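Local structure of suppressor of fused family protein (Neisseria gonorrhoeae, 3K5J) at residues Y4-W16 against Y125-F137. The protein is of unknown function but resembles the N-terminal domain of human Suppressor of fused and may, by that likeness, act through protein binding. Sequence-based numbering, arbitrary orientation. Where two conformers were deposited one is given.
With SO4 (sulfate ion), chain B.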
# COMPACT_ATOMS: atom_id res chain seq x y z
N TYR A 4 -14.38 13.33 4.16
CA TYR A 4 -13.49 12.70 3.18
C TYR A 4 -13.26 11.24 3.58
O TYR A 4 -13.32 10.34 2.75
CB TYR A 4 -12.15 13.46 3.09
CG TYR A 4 -11.19 12.72 2.18
CD1 TYR A 4 -11.28 12.85 0.81
CD2 TYR A 4 -10.23 11.86 2.68
CE1 TYR A 4 -10.49 12.13 -0.03
CE2 TYR A 4 -9.41 11.14 1.82
CZ TYR A 4 -9.52 11.28 0.49
OH TYR A 4 -8.71 10.58 -0.38
N ASN A 5 -13.00 10.97 4.85
CA ASN A 5 -12.76 9.61 5.28
C ASN A 5 -13.96 8.71 5.01
O ASN A 5 -13.81 7.52 4.65
CB ASN A 5 -12.40 9.58 6.77
CG ASN A 5 -11.06 10.23 7.08
OD1 ASN A 5 -10.18 10.27 6.20
ND2 ASN A 5 -10.93 10.75 8.29
N GLN A 6 -15.16 9.26 5.20
CA GLN A 6 -16.37 8.51 4.93
C GLN A 6 -16.50 8.23 3.42
O GLN A 6 -17.00 7.15 3.04
CB GLN A 6 -17.61 9.19 5.52
CG GLN A 6 -18.91 8.42 5.26
CD GLN A 6 -18.93 7.06 5.89
OE1 GLN A 6 -18.57 6.90 7.06
NE2 GLN A 6 -19.36 6.06 5.14
N THR A 7 -16.09 9.17 2.56
CA THR A 7 -16.06 8.87 1.11
C THR A 7 -15.13 7.69 0.80
O THR A 7 -15.51 6.81 0.04
CB THR A 7 -15.75 10.07 0.20
OG1 THR A 7 -14.36 10.41 0.22
CG2 THR A 7 -16.69 11.27 0.54
N VAL A 8 -13.98 7.64 1.44
CA VAL A 8 -13.06 6.52 1.25
C VAL A 8 -13.69 5.22 1.76
O VAL A 8 -13.69 4.19 1.08
CB VAL A 8 -11.69 6.79 1.90
CG1 VAL A 8 -10.78 5.54 1.89
CG2 VAL A 8 -10.99 8.00 1.26
N LEU A 9 -14.22 5.25 2.97
CA LEU A 9 -14.85 4.06 3.55
C LEU A 9 -15.97 3.53 2.66
O LEU A 9 -16.05 2.33 2.42
CB LEU A 9 -15.39 4.36 4.94
CG LEU A 9 -16.13 3.23 5.68
CD1 LEU A 9 -15.31 1.95 5.74
CD2 LEU A 9 -16.59 3.72 7.04
N SER A 10 -16.80 4.44 2.15
CA SER A 10 -17.91 4.03 1.25
C SER A 10 -17.40 3.40 -0.02
O SER A 10 -17.96 2.44 -0.51
CB SER A 10 -18.75 5.25 0.91
OG SER A 10 -19.49 5.64 2.05
N HIS A 11 -16.31 3.95 -0.57
CA HIS A 11 -15.66 3.42 -1.76
C HIS A 11 -15.18 1.99 -1.51
O HIS A 11 -15.43 1.07 -2.29
CB HIS A 11 -14.51 4.34 -2.17
CG HIS A 11 -13.75 3.86 -3.35
ND1 HIS A 11 -14.29 3.78 -4.62
CD2 HIS A 11 -12.46 3.44 -3.46
CE1 HIS A 11 -13.36 3.34 -5.45
NE2 HIS A 11 -12.24 3.13 -4.77
N LEU A 12 -14.53 1.78 -0.37
CA LEU A 12 -14.03 0.45 -0.04
C LEU A 12 -15.16 -0.53 0.24
O LEU A 12 -15.11 -1.68 -0.16
CB LEU A 12 -13.07 0.51 1.16
CG LEU A 12 -11.87 1.43 1.07
CD1 LEU A 12 -11.08 1.46 2.37
CD2 LEU A 12 -11.01 1.08 -0.16
N GLN A 13 -16.19 -0.05 0.95
CA GLN A 13 -17.32 -0.90 1.31
C GLN A 13 -18.11 -1.35 0.06
O GLN A 13 -18.62 -2.50 0.01
CB GLN A 13 -18.23 -0.21 2.32
CG GLN A 13 -19.23 -1.11 2.95
CD GLN A 13 -18.61 -2.23 3.80
OE1 GLN A 13 -18.32 -2.00 4.98
NE2 GLN A 13 -18.42 -3.46 3.22
N LYS A 14 -18.22 -0.46 -0.92
CA LYS A 14 -18.87 -0.75 -2.22
C LYS A 14 -18.09 -1.80 -3.00
O LYS A 14 -18.68 -2.69 -3.64
CB LYS A 14 -18.98 0.54 -3.05
CG LYS A 14 -19.55 0.37 -4.45
CD LYS A 14 -19.35 1.61 -5.29
CE LYS A 14 -19.39 1.27 -6.76
NZ LYS A 14 -20.68 0.62 -7.11
N PHE A 15 -16.76 -1.72 -2.95
CA PHE A 15 -15.93 -2.66 -3.67
C PHE A 15 -15.97 -4.04 -3.00
O PHE A 15 -16.11 -5.06 -3.66
CB PHE A 15 -14.49 -2.13 -3.81
CG PHE A 15 -13.63 -3.03 -4.63
CD1 PHE A 15 -13.83 -3.12 -5.97
CD2 PHE A 15 -12.70 -3.85 -4.06
CE1 PHE A 15 -13.13 -4.01 -6.72
CE2 PHE A 15 -11.98 -4.74 -4.83
CZ PHE A 15 -12.21 -4.79 -6.17
N TRP A 16 -15.87 -4.04 -1.67
CA TRP A 16 -15.99 -5.26 -0.86
C TRP A 16 -17.32 -5.28 -0.09
O TRP A 16 -17.34 -5.22 1.15
CB TRP A 16 -14.82 -5.40 0.07
CG TRP A 16 -13.50 -5.67 -0.59
CD1 TRP A 16 -13.11 -6.85 -1.15
CD2 TRP A 16 -12.38 -4.78 -0.71
NE1 TRP A 16 -11.83 -6.74 -1.63
CE2 TRP A 16 -11.35 -5.49 -1.35
CE3 TRP A 16 -12.15 -3.47 -0.36
CZ2 TRP A 16 -10.14 -4.92 -1.66
CZ3 TRP A 16 -10.90 -2.89 -0.68
CH2 TRP A 16 -9.93 -3.62 -1.28
N TYR A 125 -7.29 -5.93 -8.09
CA TYR A 125 -8.63 -5.42 -7.87
C TYR A 125 -9.28 -4.67 -9.03
O TYR A 125 -10.50 -4.74 -9.21
CB TYR A 125 -8.63 -4.58 -6.59
CG TYR A 125 -8.15 -5.35 -5.39
CD1 TYR A 125 -8.74 -6.57 -5.07
CD2 TYR A 125 -7.12 -4.89 -4.60
CE1 TYR A 125 -8.29 -7.32 -4.00
CE2 TYR A 125 -6.68 -5.62 -3.51
CZ TYR A 125 -7.27 -6.82 -3.18
OH TYR A 125 -6.77 -7.54 -2.10
N GLY A 126 -8.47 -3.98 -9.82
CA GLY A 126 -8.98 -3.31 -11.02
C GLY A 126 -9.53 -1.90 -10.81
O GLY A 126 -9.44 -1.31 -9.73
N GLN A 127 -10.13 -1.38 -11.88
CA GLN A 127 -10.49 -0.01 -11.97
C GLN A 127 -11.56 0.41 -10.98
O GLN A 127 -11.59 1.57 -10.56
CB GLN A 127 -10.95 0.33 -13.37
CG GLN A 127 -11.09 1.84 -13.63
CD GLN A 127 -11.64 2.10 -14.99
OE1 GLN A 127 -12.82 1.86 -15.24
NE2 GLN A 127 -10.77 2.55 -15.89
N GLU A 128 -12.44 -0.52 -10.59
CA GLU A 128 -13.49 -0.16 -9.63
C GLU A 128 -12.91 0.27 -8.28
O GLU A 128 -13.48 1.11 -7.60
CB GLU A 128 -14.47 -1.32 -9.38
CG GLU A 128 -15.71 -0.94 -8.53
CD GLU A 128 -16.66 -2.09 -8.31
OE1 GLU A 128 -16.40 -3.20 -8.80
OE2 GLU A 128 -17.66 -1.87 -7.63
N LEU A 129 -11.76 -0.30 -7.91
CA LEU A 129 -11.03 0.15 -6.74
C LEU A 129 -10.12 1.35 -7.07
O LEU A 129 -10.04 2.29 -6.30
CB LEU A 129 -10.22 -0.97 -6.12
CG LEU A 129 -9.48 -0.55 -4.83
CD1 LEU A 129 -10.46 -0.23 -3.67
CD2 LEU A 129 -8.46 -1.66 -4.37
N GLU A 130 -9.47 1.33 -8.24
CA GLU A 130 -8.50 2.34 -8.63
C GLU A 130 -9.00 3.78 -8.50
O GLU A 130 -8.25 4.63 -8.04
CB GLU A 130 -8.04 2.07 -10.07
CG GLU A 130 -6.89 2.95 -10.55
CD GLU A 130 -6.76 2.97 -12.06
OE1 GLU A 130 -7.64 2.42 -12.76
OE2 GLU A 130 -5.73 3.51 -12.51
N TYR A 131 -10.21 4.07 -8.99
CA TYR A 131 -10.74 5.44 -9.01
C TYR A 131 -11.94 5.60 -8.13
O TYR A 131 -12.90 4.85 -8.22
CB TYR A 131 -11.15 5.85 -10.44
CG TYR A 131 -9.99 6.37 -11.29
CD1 TYR A 131 -9.16 5.53 -12.03
CD2 TYR A 131 -9.76 7.73 -11.38
CE1 TYR A 131 -8.11 6.05 -12.78
CE2 TYR A 131 -8.69 8.25 -12.11
CZ TYR A 131 -7.88 7.41 -12.83
OH TYR A 131 -6.83 7.95 -13.58
N MSE A 132 -11.87 6.67 -7.35
CA MSE A 132 -13.00 7.28 -6.65
C MSE A 132 -13.02 8.81 -6.81
O MSE A 132 -12.18 9.47 -6.28
CB MSE A 132 -12.75 7.08 -5.16
CG MSE A 132 -13.73 7.62 -4.18
SE MSE A 132 -13.10 7.78 -2.40
CE MSE A 132 -11.93 9.27 -2.33
N ASP A 133 -14.00 9.39 -7.48
CA ASP A 133 -14.00 10.88 -7.66
C ASP A 133 -12.83 11.70 -7.02
O ASP A 133 -12.73 11.90 -5.80
CB ASP A 133 -15.31 11.51 -7.24
CG ASP A 133 -15.47 12.90 -7.85
OD1 ASP A 133 -15.27 13.03 -9.06
OD2 ASP A 133 -15.78 13.85 -7.11
N ASN A 134 -11.96 12.18 -7.91
CA ASN A 134 -10.74 13.00 -7.60
C ASN A 134 -9.54 12.24 -7.04
O ASN A 134 -8.45 12.84 -6.95
CB ASN A 134 -10.91 14.35 -6.84
CG ASN A 134 -11.86 15.32 -7.54
OD1 ASN A 134 -11.72 15.57 -8.73
ND2 ASN A 134 -12.82 15.87 -6.80
N VAL A 135 -9.69 10.93 -6.77
CA VAL A 135 -8.66 10.22 -6.03
C VAL A 135 -8.45 8.81 -6.53
O VAL A 135 -9.39 8.09 -6.83
CB VAL A 135 -9.01 10.22 -4.52
CG1 VAL A 135 -8.06 9.41 -3.69
CG2 VAL A 135 -9.08 11.69 -3.96
N ARG A 136 -7.19 8.41 -6.59
CA ARG A 136 -6.86 7.05 -6.98
C ARG A 136 -6.30 6.24 -5.83
O ARG A 136 -5.86 6.79 -4.84
CB ARG A 136 -5.84 7.14 -8.10
CG ARG A 136 -6.39 7.82 -9.36
CD ARG A 136 -5.30 8.05 -10.40
NE ARG A 136 -5.00 6.82 -11.11
CZ ARG A 136 -3.99 6.71 -11.98
NH1 ARG A 136 -3.12 7.71 -12.18
NH2 ARG A 136 -3.85 5.60 -12.64
N PHE A 137 -6.37 4.92 -5.96
CA PHE A 137 -5.90 3.97 -4.94
C PHE A 137 -4.80 3.11 -5.54
O PHE A 137 -5.04 2.32 -6.46
CB PHE A 137 -7.06 3.10 -4.45
CG PHE A 137 -8.00 3.88 -3.57
CD1 PHE A 137 -8.94 4.75 -4.11
CD2 PHE A 137 -7.92 3.76 -2.20
CE1 PHE A 137 -9.69 5.56 -3.31
CE2 PHE A 137 -8.72 4.56 -1.38
CZ PHE A 137 -9.62 5.43 -1.95
S SO4 B . -13.33 17.12 4.73
O1 SO4 B . -13.37 15.75 5.23
O2 SO4 B . -11.95 17.58 4.59
O3 SO4 B . -14.03 17.16 3.45
O4 SO4 B . -14.03 18.02 5.67
O HOH W 1 -15.86 0.80 -5.19
O HOH W 2 -18.40 -3.87 -6.23
O HOH W 3 -16.19 -5.77 -6.44
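His11 reaches from helix 4-15 to the end of helix 127-130, where its NE2 donates the one direct hydrogen bond between the segments, to Leu129 O (2.8 Å, N-H...O 164°). The acceptor lies almost in the imidazole plane, although the donor is tilted 28° from the carbonyl plane. CG anti to the backbone N (chi1 178°) carries the imidazole toward that carbonyl, and CE1 comes close to Glu128 O (3.1 Å) and Tyr131 O (3.2 Å).

The hydrogen bond, with the groups packed against the ring, probably holds the imidazole's rotation. Selenomethionine Met132 lays CB over one face, 3.7 Å from the ring centroid, while the Phe137 ring lies nearly parallel but slid aside. At the C-terminal end of the helix, Leu129 CB sits over the centre of the Phe15 ring, and just beyond it Trp16 turns its edge to the face of Tyr125, CZ2 lying 3.8 Å from Tyr125 CZ.

Apolar packing continues toward the helix start: Val8 CG1 meets Phe137 CE2 (4.0 Å), and Tyr4 brings its ring edge to Val135 CG2, its OH hydrogen-bonded to Glu66 OE2.

Toward solvent the polar contacts are weaker: a water donates to His11 O and, weakly, Glu128 O.

Leu12 and Phe137 also touch Val55 of strand 52-57. The arrangement is thus an N-terminal helix packed on a mixed sheet, on short helix 127-130 and on the hairpin that strand 131-132 forms with the start of strand 135-143, within a Sufu-like alpha/beta fold.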